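PDB 2B33: protein synthesis inhibitor, putative from Thermotoga maritima, which probably acts as a deaminase of the RutC (YjgF-like) family and can bind calcium, though it was named a putative protein synthesis inhibitor and endoribonuclease. Local coordinates for residues M38-G43 / E132-K137; G57-K62 / V127-E132; V89-M94 / R115-V120. All blocks are in the same frame, centred on the assembly; numbering follows the deposited sequence.

Contact 1. Residues M38-G43 / E132-K137; sequences MMFVSG and EAIAVK
The carbonyl oxygen of A133 is the best-held polar atom here, gripped by two hydrogen bonds. V41 N donates to A133 O over 2.9 Å, nearly along the C=O axis. A water donates the second bond, 2.7 Å from A133 O, and also donates to V41 O. The strands are antiparallel neighbours in the mixed sheet of the YjgF-like fold, with V41–A133 and M39–A135 as hydrogen-bonded pairs. M39 and A135 bond both ways. M39 N lies 2.8 Å from A135 O but above the carbonyl plane, whereas A135 N meets M39 O in plane. F40–I134 and M38–V136 are the non-hydrogen-bonded pairs. Their side chains share one face and lie side by side. I134 CG1, anti to its own carbonyl carbon, reaches F40 CD2 at 3.8 Å, oblique to the ring. The M38 chain bends at chi3 (66°), and its CE touches I134 CG2 at 4.0 Å. This face meets other subunits: I134 packs on F40 of the third subunit, and F40 on V85 of the second. The opposite face carries M39, V41, A133 and A135. Helix 59-76 covers it through L70, I73 and L74. Strand 32-35 flanks 38-43, and strand 84-91 flanks 132-137.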
ATOM      1  N   MET A  38      -2.759   8.424  14.452  1.00 35.51           N
ATOM      2  CA  MET A  38      -2.155   7.864  13.236  1.00 34.11           C
ATOM      3  C   MET A  38      -1.730   8.899  12.202  1.00 33.39           C
ATOM      4  O   MET A  38      -2.443   9.868  11.988  1.00 30.96           O
ATOM      5  CB  MET A  38      -3.168   6.976  12.520  1.00 34.96           C
ATOM      6  CG  MET A  38      -3.667   5.783  13.302  1.00 32.82           C
ATOM      7  SD  MET A  38      -4.718   4.732  12.292  1.00 31.93           S
ATOM      8  CE  MET A  38      -3.591   4.095  11.034  1.00 30.39           C
ATOM      9  N   MET A  39      -0.605   8.651  11.528  1.00 34.07           N
ATOM     10  CA  MET A  39      -0.126   9.505  10.430  1.00 35.27           C
ATOM     11  C   MET A  39       0.078   8.670   9.169  1.00 35.53           C
ATOM     12  O   MET A  39       0.674   7.603   9.234  1.00 36.01           O
ATOM     13  CB  MET A  39       1.190  10.211  10.772  1.00 35.56           C
ATOM     14  CG  MET A  39       1.777  10.987   9.573  1.00 36.92           C
ATOM     15  SD  MET A  39       3.286  11.902   9.865  1.00 36.83           S
ATOM     16  CE  MET A  39       2.729  13.217  10.911  1.00 37.41           C
ATOM     17  N   PHE A  40      -0.388   9.179   8.030  1.00 35.35           N
ATOM     18  CA  PHE A  40      -0.225   8.525   6.739  1.00 35.58           C
ATOM     19  C   PHE A  40       0.680   9.429   5.903  1.00 35.99           C
ATOM     20  O   PHE A  40       0.245  10.484   5.472  1.00 37.75           O
ATOM     21  CB  PHE A  40      -1.581   8.354   6.059  1.00 35.68           C
ATOM     22  CG  PHE A  40      -2.528   7.434   6.792  1.00 34.70           C
ATOM     23  CD1 PHE A  40      -3.332   7.916   7.823  1.00 34.83           C
ATOM     24  CD2 PHE A  40      -2.638   6.096   6.431  1.00 34.13           C
ATOM     25  CE1 PHE A  40      -4.212   7.073   8.492  1.00 31.43           C
ATOM     26  CE2 PHE A  40      -3.519   5.247   7.095  1.00 32.55           C
ATOM     27  CZ  PHE A  40      -4.309   5.740   8.121  1.00 33.94           C
ATOM     28  N   VAL A  41       1.929   9.023   5.690  1.00 35.24           N
ATOM     29  CA  VAL A  41       2.897   9.826   4.938  1.00 35.88           C
ATOM     30  C   VAL A  41       2.904   9.470   3.443  1.00 35.84           C
ATOM     31  O   VAL A  41       2.856   8.294   3.070  1.00 36.30           O
ATOM     32  CB  VAL A  41       4.335   9.660   5.494  1.00 36.30           C
ATOM     33  CG1 VAL A  41       5.312  10.569   4.749  1.00 36.90           C
ATOM     34  CG2 VAL A  41       4.381   9.971   6.995  1.00 38.06           C
ATOM     35  N   SER A  42       2.981  10.506   2.607  1.00 35.34           N
ATOM     36  CA  SER A  42       3.032  10.367   1.156  1.00 35.22           C
ATOM     37  C   SER A  42       4.389   9.815   0.721  1.00 36.96           C
ATOM     38  O   SER A  42       5.390  10.037   1.389  1.00 37.65           O
ATOM     39  CB  SER A  42       2.813  11.725   0.488  1.00 33.79           C
ATOM     40  OG  SER A  42       1.470  12.142   0.591  1.00 30.09           O
ATOM     41  N   GLY A  43       4.416   9.110  -0.402  1.00 37.20           N
ATOM     42  CA  GLY A  43       5.656   8.534  -0.918  1.00 37.30           C
ATOM     43  C   GLY A  43       6.672   9.626  -1.200  1.00 36.92           C
ATOM     44  O   GLY A  43       6.380  10.568  -1.932  1.00 37.27           O
ATOM     45  N   GLU A 132       7.005   5.347   1.214  1.00 37.26           N
ATOM     46  CA  GLU A 132       5.837   5.854   1.923  1.00 36.79           C
ATOM     47  C   GLU A 132       5.804   5.116   3.245  1.00 35.83           C
ATOM     48  O   GLU A 132       6.517   4.129   3.419  1.00 35.62           O
ATOM     49  CB  GLU A 132       4.537   5.595   1.154  1.00 37.06           C
ATOM     50  CG  GLU A 132       4.177   4.122   0.980  1.00 38.97           C
ATOM     51  CD  GLU A 132       2.846   3.894   0.296  1.00 37.37           C
ATOM     52  OE1 GLU A 132       2.226   4.853  -0.207  1.00 40.24           O
ATOM     53  OE2 GLU A 132       2.416   2.727   0.273  1.00 43.92           O
ATOM     54  N   ALA A 133       4.972   5.583   4.169  1.00 34.07           N
ATOM     55  CA  ALA A 133       4.867   4.950   5.471  1.00 34.07           C
ATOM     56  C   ALA A 133       3.588   5.315   6.221  1.00 33.90           C
ATOM     57  O   ALA A 133       2.934   6.311   5.920  1.00 33.34           O
ATOM     58  CB  ALA A 133       6.078   5.327   6.327  1.00 34.09           C
ATOM     59  N   ILE A 134       3.239   4.466   7.182  1.00 33.85           N
ATOM     60  CA  ILE A 134       2.129   4.708   8.103  1.00 33.63           C
ATOM     61  C   ILE A 134       2.795   4.671   9.466  1.00 34.04           C
ATOM     62  O   ILE A 134       3.668   3.833   9.695  1.00 34.12           O
ATOM     63  CB  ILE A 134       0.994   3.649   8.027  1.00 32.76           C
ATOM     64  CG1 ILE A 134       0.325   3.692   6.646  1.00 35.16           C
ATOM     65  CG2 ILE A 134      -0.066   3.923   9.120  1.00 36.33           C
ATOM     66  CD1 ILE A 134      -0.647   2.557   6.348  1.00 34.18           C
ATOM     67  N   ALA A 135       2.401   5.593  10.342  1.00 33.83           N
ATOM     68  CA  ALA A 135       2.932   5.690  11.695  1.00 33.52           C
ATOM     69  C   ALA A 135       1.776   5.781  12.678  1.00 33.32           C
ATOM     70  O   ALA A 135       0.703   6.274  12.337  1.00 31.64           O
ATOM     71  CB  ALA A 135       3.834   6.905  11.823  1.00 33.60           C
ATOM     72  N   VAL A 136       1.998   5.259  13.880  1.00 34.08           N
ATOM     73  CA  VAL A 136       1.015   5.286  14.963  1.00 35.69           C
ATOM     74  C   VAL A 136       1.804   5.531  16.244  1.00 36.09           C
ATOM     75  O   VAL A 136       2.873   4.945  16.433  1.00 35.70           O
ATOM     76  CB  VAL A 136       0.237   3.953  15.092  1.00 36.12           C
ATOM     77  CG1 VAL A 136      -0.895   4.085  16.114  1.00 36.76           C
ATOM     78  CG2 VAL A 136      -0.330   3.503  13.740  1.00 36.25           C
ATOM     79  N   LYS A 137       1.281   6.385  17.117  1.00 36.85           N
ATOM     80  CA  LYS A 137       1.961   6.710  18.372  1.00 38.21           C
ATOM     81  C   LYS A 137       1.018   6.561  19.562  1.00 39.27           C
ATOM     82  O   LYS A 137      -0.122   6.121  19.388  1.00 40.18           O
ATOM     83  CB  LYS A 137       2.585   8.110  18.294  1.00 38.56           C
ATOM     84  CG  LYS A 137       1.637   9.309  18.396  1.00 37.96           C
ATOM     85  CD  LYS A 137       2.377  10.646  18.247  1.00 38.84           C
ATOM     86  CE  LYS A 137       3.542  10.780  19.235  1.00 40.90           C
ATOM     87  NZ  LYS A 137       4.018  12.173  19.400  1.00 43.93           N
TER
HETATM   88  O   HOH W   1       0.961   6.309   4.127  1.00 34.19           O

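Contact 2. Residues G57-K62 / V127-E132; sequences GTIEEK and VEIEIE
K62 and E128 cross obliquely and meet tip to tip in a salt bridge. K62 starts with CG anti to its carbonyl carbon (chi1 -67°), then runs fully extended from the helix toward the chain just before strand 129-136. E128 is bent at chi2 (133°), which turns its carboxylate to the lysine. K62 NZ donates to E128 OE1 over 2.8 Å, on the syn lone pair of that oxygen. K62 NZ also donates to a water at 3.0 Å, and that water gives a weak bond to E128 OE2. The ion pair is thus spanned by a water as well.

Nearer the backbone the contact is apolar. I129 points toward the helix, and its CG2 occupies the crowded position between backbone N and carbonyl carbon. That branch touches K62 CB at 3.8 Å. I59 reaches over with CD1, 4.2 Å from I129 CG2. I59 CD1 also lies 4.3 Å from E128 CB.

The helix start is fixed by a capping box. T58 is the N-cap, and E61 N donates to T58 OG1 at 3.3 Å; the return bond, from T58 N to E61 OE1, is weak. The contact seats the first turn of helix 59-76 on the start of strand 129-136. V66 of this helix continues the packing on I129, helix 97-108 meets I59 through R99 and V100, and strand 84-91 flanks I129 through V89 and T91.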
ATOM      1  N   GLY A  57      23.388  10.964  -7.918  1.00 39.20           N
ATOM      2  CA  GLY A  57      24.587  10.350  -7.339  1.00 37.70           C
ATOM      3  C   GLY A  57      24.337   8.881  -7.032  1.00 36.38           C
ATOM      4  O   GLY A  57      23.690   8.194  -7.814  1.00 37.70           O
ATOM      5  N   THR A  58      24.820   8.390  -5.895  1.00 34.61           N
ATOM      6  CA  THR A  58      24.637   6.969  -5.550  1.00 33.94           C
ATOM      7  C   THR A  58      23.244   6.693  -4.997  1.00 33.07           C
ATOM      8  O   THR A  58      22.521   7.614  -4.611  1.00 33.43           O
ATOM      9  CB  THR A  58      25.666   6.452  -4.522  1.00 33.93           C
ATOM     10  OG1 THR A  58      25.449   7.060  -3.243  1.00 37.49           O
ATOM     11  CG2 THR A  58      27.093   6.715  -4.995  1.00 34.09           C
ATOM     12  N   ILE A  59      22.869   5.420  -4.964  1.00 32.34           N
ATOM     13  CA  ILE A  59      21.565   5.022  -4.433  1.00 32.00           C
ATOM     14  C   ILE A  59      21.491   5.230  -2.908  1.00 32.59           C
ATOM     15  O   ILE A  59      20.398   5.409  -2.365  1.00 32.86           O
ATOM     16  CB  ILE A  59      21.177   3.567  -4.857  1.00 31.45           C
ATOM     17  CG1 ILE A  59      19.678   3.304  -4.670  1.00 31.29           C
ATOM     18  CG2 ILE A  59      22.024   2.505  -4.136  1.00 32.04           C
ATOM     19  CD1 ILE A  59      18.755   4.164  -5.524  1.00 28.37           C
ATOM     20  N   GLU A  60      22.641   5.210  -2.231  1.00 32.59           N
ATOM     21  CA  GLU A  60      22.697   5.500  -0.803  1.00 33.72           C
ATOM     22  C   GLU A  60      22.332   6.975  -0.548  1.00 34.37           C
ATOM     23  O   GLU A  60      21.565   7.278   0.359  1.00 33.83           O
ATOM     24  CB  GLU A  60      24.075   5.169  -0.220  1.00 33.28           C
ATOM     25  CG  GLU A  60      24.441   3.665  -0.190  1.00 32.42           C
ATOM     26  CD  GLU A  60      25.169   3.144  -1.439  1.00 31.57           C
ATOM     27  OE1 GLU A  60      24.965   3.662  -2.564  1.00 25.78           O
ATOM     28  OE2 GLU A  60      25.950   2.183  -1.277  1.00 31.93           O
ATOM     29  N   GLU A  61      22.877   7.868  -1.371  1.00 36.09           N
ATOM     30  CA  GLU A  61      22.589   9.302  -1.307  1.00 37.20           C
ATOM     31  C   GLU A  61      21.122   9.606  -1.617  1.00 36.01           C
ATOM     32  O   GLU A  61      20.540  10.502  -1.013  1.00 36.86           O
ATOM     33  CB  GLU A  61      23.518  10.065  -2.263  1.00 37.04           C
ATOM     34  CG  GLU A  61      24.980  10.032  -1.822  1.00 38.72           C
ATOM     35  CD  GLU A  61      25.943  10.674  -2.803  1.00 39.73           C
ATOM     36  OE1 GLU A  61      25.543  10.960  -3.951  1.00 47.48           O
ATOM     37  OE2 GLU A  61      27.119  10.888  -2.415  1.00 43.53           O
ATOM     38  N   LYS A  62      20.536   8.871  -2.560  1.00 34.88           N
ATOM     39  CA  LYS A  62      19.121   9.042  -2.901  1.00 33.59           C
ATOM     40  C   LYS A  62      18.209   8.522  -1.780  1.00 34.40           C
ATOM     41  O   LYS A  62      17.220   9.164  -1.444  1.00 34.19           O
ATOM     42  CB  LYS A  62      18.799   8.387  -4.242  1.00 33.79           C
ATOM     43  CG  LYS A  62      19.491   9.088  -5.415  1.00 31.41           C
ATOM     44  CD  LYS A  62      19.377   8.321  -6.701  1.00 30.14           C
ATOM     45  CE  LYS A  62      20.263   8.940  -7.770  1.00 31.15           C
ATOM     46  NZ  LYS A  62      20.373   8.105  -8.980  1.00 32.89           N
ATOM     47  N   VAL A 127      12.577   8.818 -10.947  1.00 36.36           N
ATOM     48  CA  VAL A 127      13.467   8.454  -9.844  1.00 35.40           C
ATOM     49  C   VAL A 127      13.543   6.926  -9.704  1.00 36.08           C
ATOM     50  O   VAL A 127      12.761   6.195 -10.313  1.00 36.71           O
ATOM     51  CB  VAL A 127      13.061   9.092  -8.475  1.00 36.03           C
ATOM     52  CG1 VAL A 127      13.020  10.608  -8.590  1.00 34.78           C
ATOM     53  CG2 VAL A 127      11.747   8.517  -7.924  1.00 34.03           C
ATOM     54  N   GLU A 128      14.486   6.465  -8.888  1.00 36.04           N
ATOM     55  CA  GLU A 128      14.742   5.039  -8.664  1.00 36.46           C
ATOM     56  C   GLU A 128      14.348   4.529  -7.274  1.00 37.25           C
ATOM     57  O   GLU A 128      14.411   3.327  -7.012  1.00 37.35           O
ATOM     58  CB  GLU A 128      16.226   4.798  -8.920  1.00 36.16           C
ATOM     59  CG  GLU A 128      16.564   4.987 -10.403  1.00 39.72           C
ATOM     60  CD  GLU A 128      17.779   5.838 -10.665  1.00 42.64           C
ATOM     61  OE1 GLU A 128      18.065   6.733  -9.853  1.00 42.75           O
ATOM     62  OE2 GLU A 128      18.413   5.649 -11.732  1.00 51.24           O
ATOM     63  N   ILE A 129      13.926   5.428  -6.396  1.00 37.18           N
ATOM     64  CA  ILE A 129      13.559   5.053  -5.036  1.00 38.48           C
ATOM     65  C   ILE A 129      12.425   5.973  -4.557  1.00 38.11           C
ATOM     66  O   ILE A 129      12.437   7.181  -4.817  1.00 37.26           O
ATOM     67  CB  ILE A 129      14.829   5.071  -4.094  1.00 38.42           C
ATOM     68  CG1 ILE A 129      14.514   4.658  -2.657  1.00 42.68           C
ATOM     69  CG2 ILE A 129      15.510   6.427  -4.085  1.00 39.60           C
ATOM     70  CD1 ILE A 129      14.175   3.195  -2.483  1.00 47.81           C
ATOM     71  N   GLU A 130      11.425   5.370  -3.914  1.00 37.85           N
ATOM     72  CA  GLU A 130      10.309   6.100  -3.330  1.00 37.24           C
ATOM     73  C   GLU A 130       9.843   5.296  -2.130  1.00 38.08           C
ATOM     74  O   GLU A 130       9.685   4.078  -2.234  1.00 38.54           O
ATOM     75  CB  GLU A 130       9.161   6.313  -4.325  1.00 37.22           C
ATOM     76  CG  GLU A 130       7.964   7.074  -3.729  1.00 36.45           C
ATOM     77  CD  GLU A 130       6.869   7.394  -4.725  1.00 37.20           C
ATOM     78  OE1 GLU A 130       7.073   7.225  -5.935  1.00 40.43           O
ATOM     79  OE2 GLU A 130       5.784   7.829  -4.295  1.00 38.49           O
ATOM     80  N   ILE A 131       9.639   5.981  -1.001  1.00 37.23           N
ATOM     81  CA  ILE A 131       9.231   5.338   0.248  1.00 37.67           C
ATOM     82  C   ILE A 131       8.072   6.086   0.922  1.00 37.27           C
ATOM     83  O   ILE A 131       8.152   7.293   1.162  1.00 37.06           O
ATOM     84  CB  ILE A 131      10.417   5.230   1.250  1.00 36.76           C
ATOM     85  CG1 ILE A 131      11.614   4.524   0.591  1.00 35.63           C
ATOM     86  CG2 ILE A 131       9.969   4.494   2.530  1.00 36.43           C
ATOM     87  CD1 ILE A 131      12.890   4.466   1.420  1.00 38.69           C
ATOM     88  N   GLU A 132       7.005   5.347   1.214  1.00 37.26           N
ATOM     89  CA  GLU A 132       5.837   5.854   1.923  1.00 36.79           C
ATOM     90  C   GLU A 132       5.804   5.116   3.245  1.00 35.83           C
ATOM     91  O   GLU A 132       6.517   4.129   3.419  1.00 35.62           O
ATOM     92  CB  GLU A 132       4.537   5.595   1.154  1.00 37.06           C
ATOM     93  CG  GLU A 132       4.177   4.122   0.980  1.00 38.97           C
ATOM     94  CD  GLU A 132       2.846   3.894   0.296  1.00 37.37           C
ATOM     95  OE1 GLU A 132       2.226   4.853  -0.207  1.00 40.24           O
ATOM     96  OE2 GLU A 132       2.416   2.727   0.273  1.00 43.92           O
TER
HETATM   97  O   HOH W   2      19.651   8.614 -11.817  1.00 38.03           O

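Contact 3. Residues V89-M94 / R115-V120; sequences VFTTSM and RSFVAV
V89 lays its CG1 over one face of the F117 ring, 3.7 Å from the ring centroid and 13° off the normal, a CH-pi contact. The two residues pair on neighbouring parallel strands of a beta-alpha-beta unit, strand 84-91, helix 97-108 and strand 114-119. CG1 of V89 is anti to the backbone N (chi1 179°), and the F117 ring leans across beneath it. The T91 side chain crosses that of F117 at about a right angle, its CG2 3.7 Å from F117 CE1 and oblique to the ring. M94 bends at chi2 and slides past F117 in the opposite direction. Its SD sits 3.8 Å from F117 CD1, an oblique Met-aromatic contact. F97 and V100 of helix 97-108 also touch F117, so this face is core between sheet and helix.

The other face carries F90 and V118. F90 CD1 lies 3.8 Å from V118 CG2 and 3.9 Å from V120 CG1. Here subunits meet: F90 packs on V118 of the second subunit, and S116 OG bonds to E132 of the third.

Four backbone bonds join the strands, two at V89 and two at T91, the last from V120 N to T91 O over 2.7 Å.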
ATOM      1  N   VAL A  89       8.659   0.331   0.298  1.00 34.96           N
ATOM      2  CA  VAL A  89       9.730   0.840  -0.544  1.00 34.44           C
ATOM      3  C   VAL A  89       9.409   0.446  -1.981  1.00 35.22           C
ATOM      4  O   VAL A  89       9.144  -0.731  -2.264  1.00 34.65           O
ATOM      5  CB  VAL A  89      11.107   0.218  -0.192  1.00 34.77           C
ATOM      6  CG1 VAL A  89      12.205   0.747  -1.121  1.00 32.99           C
ATOM      7  CG2 VAL A  89      11.486   0.492   1.254  1.00 33.97           C
ATOM      8  N   PHE A  90       9.433   1.433  -2.879  1.00 35.56           N
ATOM      9  CA  PHE A  90       9.259   1.209  -4.306  1.00 34.71           C
ATOM     10  C   PHE A  90      10.600   1.540  -4.915  1.00 35.30           C
ATOM     11  O   PHE A  90      11.230   2.505  -4.480  1.00 35.78           O
ATOM     12  CB  PHE A  90       8.222   2.147  -4.907  1.00 34.88           C
ATOM     13  CG  PHE A  90       6.860   2.032  -4.292  1.00 36.51           C
ATOM     14  CD1 PHE A  90       5.998   1.003  -4.671  1.00 37.37           C
ATOM     15  CD2 PHE A  90       6.424   2.968  -3.353  1.00 33.98           C
ATOM     16  CE1 PHE A  90       4.725   0.894  -4.110  1.00 39.88           C
ATOM     17  CE2 PHE A  90       5.155   2.872  -2.788  1.00 36.87           C
ATOM     18  CZ  PHE A  90       4.301   1.833  -3.170  1.00 36.89           C
ATOM     19  N   THR A  91      11.034   0.741  -5.896  1.00 35.37           N
ATOM     20  CA  THR A  91      12.281   0.978  -6.638  1.00 34.97           C
ATOM     21  C   THR A  91      12.077   0.618  -8.101  1.00 34.41           C
ATOM     22  O   THR A  91      11.026   0.126  -8.479  1.00 34.33           O
ATOM     23  CB  THR A  91      13.497   0.155  -6.090  1.00 35.21           C
ATOM     24  OG1 THR A  91      13.200  -1.248  -6.101  1.00 34.80           O
ATOM     25  CG2 THR A  91      13.833   0.571  -4.690  1.00 41.57           C
ATOM     26  N   THR A  92      13.064   0.918  -8.932  1.00 34.61           N
ATOM     27  CA  THR A  92      13.032   0.522 -10.343  1.00 36.27           C
ATOM     28  C   THR A  92      13.845  -0.756 -10.566  1.00 35.75           C
ATOM     29  O   THR A  92      13.773  -1.346 -11.639  1.00 35.86           O
ATOM     30  CB  THR A  92      13.528   1.642 -11.272  1.00 35.43           C
ATOM     31  OG1 THR A  92      14.760   2.173 -10.767  1.00 37.56           O
ATOM     32  CG2 THR A  92      12.485   2.746 -11.350  1.00 38.70           C
ATOM     33  N   SER A  93      14.591  -1.185  -9.546  1.00 36.23           N
ATOM     34  CA  SER A  93      15.422  -2.375  -9.638  1.00 35.95           C
ATOM     35  C   SER A  93      15.731  -2.974  -8.277  1.00 35.96           C
ATOM     36  O   SER A  93      16.078  -2.249  -7.350  1.00 36.86           O
ATOM     37  CB  SER A  93      16.753  -2.023 -10.291  1.00 35.75           C
ATOM     38  OG  SER A  93      17.620  -3.145 -10.299  1.00 34.75           O
ATOM     39  N   MET A  94      15.647  -4.300  -8.176  1.00 35.31           N
ATOM     40  CA  MET A  94      16.005  -5.006  -6.940  1.00 35.14           C
ATOM     41  C   MET A  94      17.511  -5.039  -6.659  1.00 34.74           C
ATOM     42  O   MET A  94      17.907  -5.342  -5.520  1.00 34.03           O
ATOM     43  CB  MET A  94      15.422  -6.425  -6.903  1.00 34.90           C
ATOM     44  CG  MET A  94      13.946  -6.450  -6.589  1.00 36.46           C
ATOM     45  SD  MET A  94      13.589  -5.732  -4.984  1.00 41.81           S
ATOM     46  CE  MET A  94      11.848  -5.648  -5.094  1.00 42.76           C
ATOM     47  N   ARG A 115       7.417  -4.085   6.697  1.00 33.47           N
ATOM     48  CA  ARG A 115       7.840  -3.555   5.408  1.00 33.87           C
ATOM     49  C   ARG A 115       7.573  -4.454   4.197  1.00 33.04           C
ATOM     50  O   ARG A 115       7.513  -5.674   4.315  1.00 32.04           O
ATOM     51  CB  ARG A 115       9.346  -3.270   5.477  1.00 33.29           C
ATOM     52  CG  ARG A 115       9.914  -2.497   4.303  1.00 37.00           C
ATOM     53  CD  ARG A 115      11.405  -2.283   4.430  1.00 39.10           C
ATOM     54  NE  ARG A 115      12.169  -3.524   4.277  1.00 44.39           N
ATOM     55  CZ  ARG A 115      13.500  -3.602   4.234  1.00 42.66           C
ATOM     56  NH1 ARG A 115      14.255  -2.504   4.319  1.00 42.22           N
ATOM     57  NH2 ARG A 115      14.089  -4.792   4.098  1.00 42.15           N
ATOM     58  N   SER A 116       7.384  -3.809   3.045  1.00 33.00           N
ATOM     59  CA  SER A 116       7.313  -4.453   1.723  1.00 32.32           C
ATOM     60  C   SER A 116       8.278  -3.668   0.842  1.00 31.32           C
ATOM     61  O   SER A 116       8.334  -2.444   0.908  1.00 29.39           O
ATOM     62  CB  SER A 116       5.914  -4.436   1.112  1.00 32.38           C
ATOM     63  OG  SER A 116       5.088  -5.431   1.678  1.00 31.40           O
ATOM     64  N   PHE A 117       9.051  -4.388   0.039  1.00 32.96           N
ATOM     65  CA  PHE A 117      10.050  -3.812  -0.838  1.00 34.00           C
ATOM     66  C   PHE A 117       9.741  -4.418  -2.203  1.00 35.55           C
ATOM     67  O   PHE A 117       9.889  -5.631  -2.383  1.00 36.89           O
ATOM     68  CB  PHE A 117      11.427  -4.231  -0.335  1.00 35.67           C
ATOM     69  CG  PHE A 117      12.569  -3.363  -0.804  1.00 33.98           C
ATOM     70  CD1 PHE A 117      12.884  -3.244  -2.149  1.00 40.28           C
ATOM     71  CD2 PHE A 117      13.390  -2.739   0.121  1.00 35.07           C
ATOM     72  CE1 PHE A 117      13.959  -2.471  -2.561  1.00 38.64           C
ATOM     73  CE2 PHE A 117      14.459  -1.975  -0.284  1.00 37.25           C
ATOM     74  CZ  PHE A 117      14.750  -1.841  -1.620  1.00 38.73           C
ATOM     75  N   VAL A 118       9.285  -3.585  -3.144  1.00 36.24           N
ATOM     76  CA  VAL A 118       8.921  -4.032  -4.500  1.00 36.23           C
ATOM     77  C   VAL A 118       9.554  -3.138  -5.557  1.00 35.88           C
ATOM     78  O   VAL A 118       9.837  -1.967  -5.298  1.00 36.29           O
ATOM     79  CB  VAL A 118       7.379  -4.087  -4.712  1.00 36.09           C
ATOM     80  CG1 VAL A 118       6.761  -5.071  -3.756  1.00 37.85           C
ATOM     81  CG2 VAL A 118       6.720  -2.707  -4.556  1.00 37.94           C
ATOM     82  N   ALA A 119       9.772  -3.700  -6.745  1.00 35.03           N
ATOM     83  CA  ALA A 119      10.364  -2.962  -7.863  1.00 35.75           C
ATOM     84  C   ALA A 119       9.303  -2.756  -8.937  1.00 35.44           C
ATOM     85  O   ALA A 119       8.836  -3.723  -9.546  1.00 34.90           O
ATOM     86  CB  ALA A 119      11.565  -3.687  -8.436  1.00 34.92           C
ATOM     87  N   VAL A 120       8.926  -1.493  -9.146  1.00 35.49           N
ATOM     88  CA  VAL A 120       7.914  -1.113 -10.138  1.00 35.35           C
ATOM     89  C   VAL A 120       8.593  -0.732 -11.461  1.00 34.98           C
ATOM     90  O   VAL A 120       9.820  -0.744 -11.568  1.00 33.13           O
ATOM     91  CB  VAL A 120       6.974   0.020  -9.624  1.00 35.70           C
ATOM     92  CG1 VAL A 120       6.295  -0.403  -8.334  1.00 34.29           C
ATOM     93  CG2 VAL A 120       7.705   1.364  -9.449  1.00 37.39           C
TER
HETATM   94  O   HOH W   3      11.782  -0.834 -13.545  1.00 29.89           O

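All three contacts belong to one mixed sheet and the helices packed on it. Contacts 1 and 2 share strand 129-136 and residue E132; their centres are about 19 Å apart. Contact 3 lies about 11 Å from contact 2 and about 18 Å from contact 1, centre to centre. E130 O to F90 N, 2.7 Å, is a probable hydrogen bond between contacts 2 and 3. Along the chain the first segments come in the order 38-43, 57-62, 89-94, and their partners return as 115-120, 127-132, 132-137. In the sheet, strand 129-136 lies between 38-44 and 84-91, so the chain's last strand joins the earlier strands to the beta-alpha-beta unit. All three contacts touch the second subunit of the trimer.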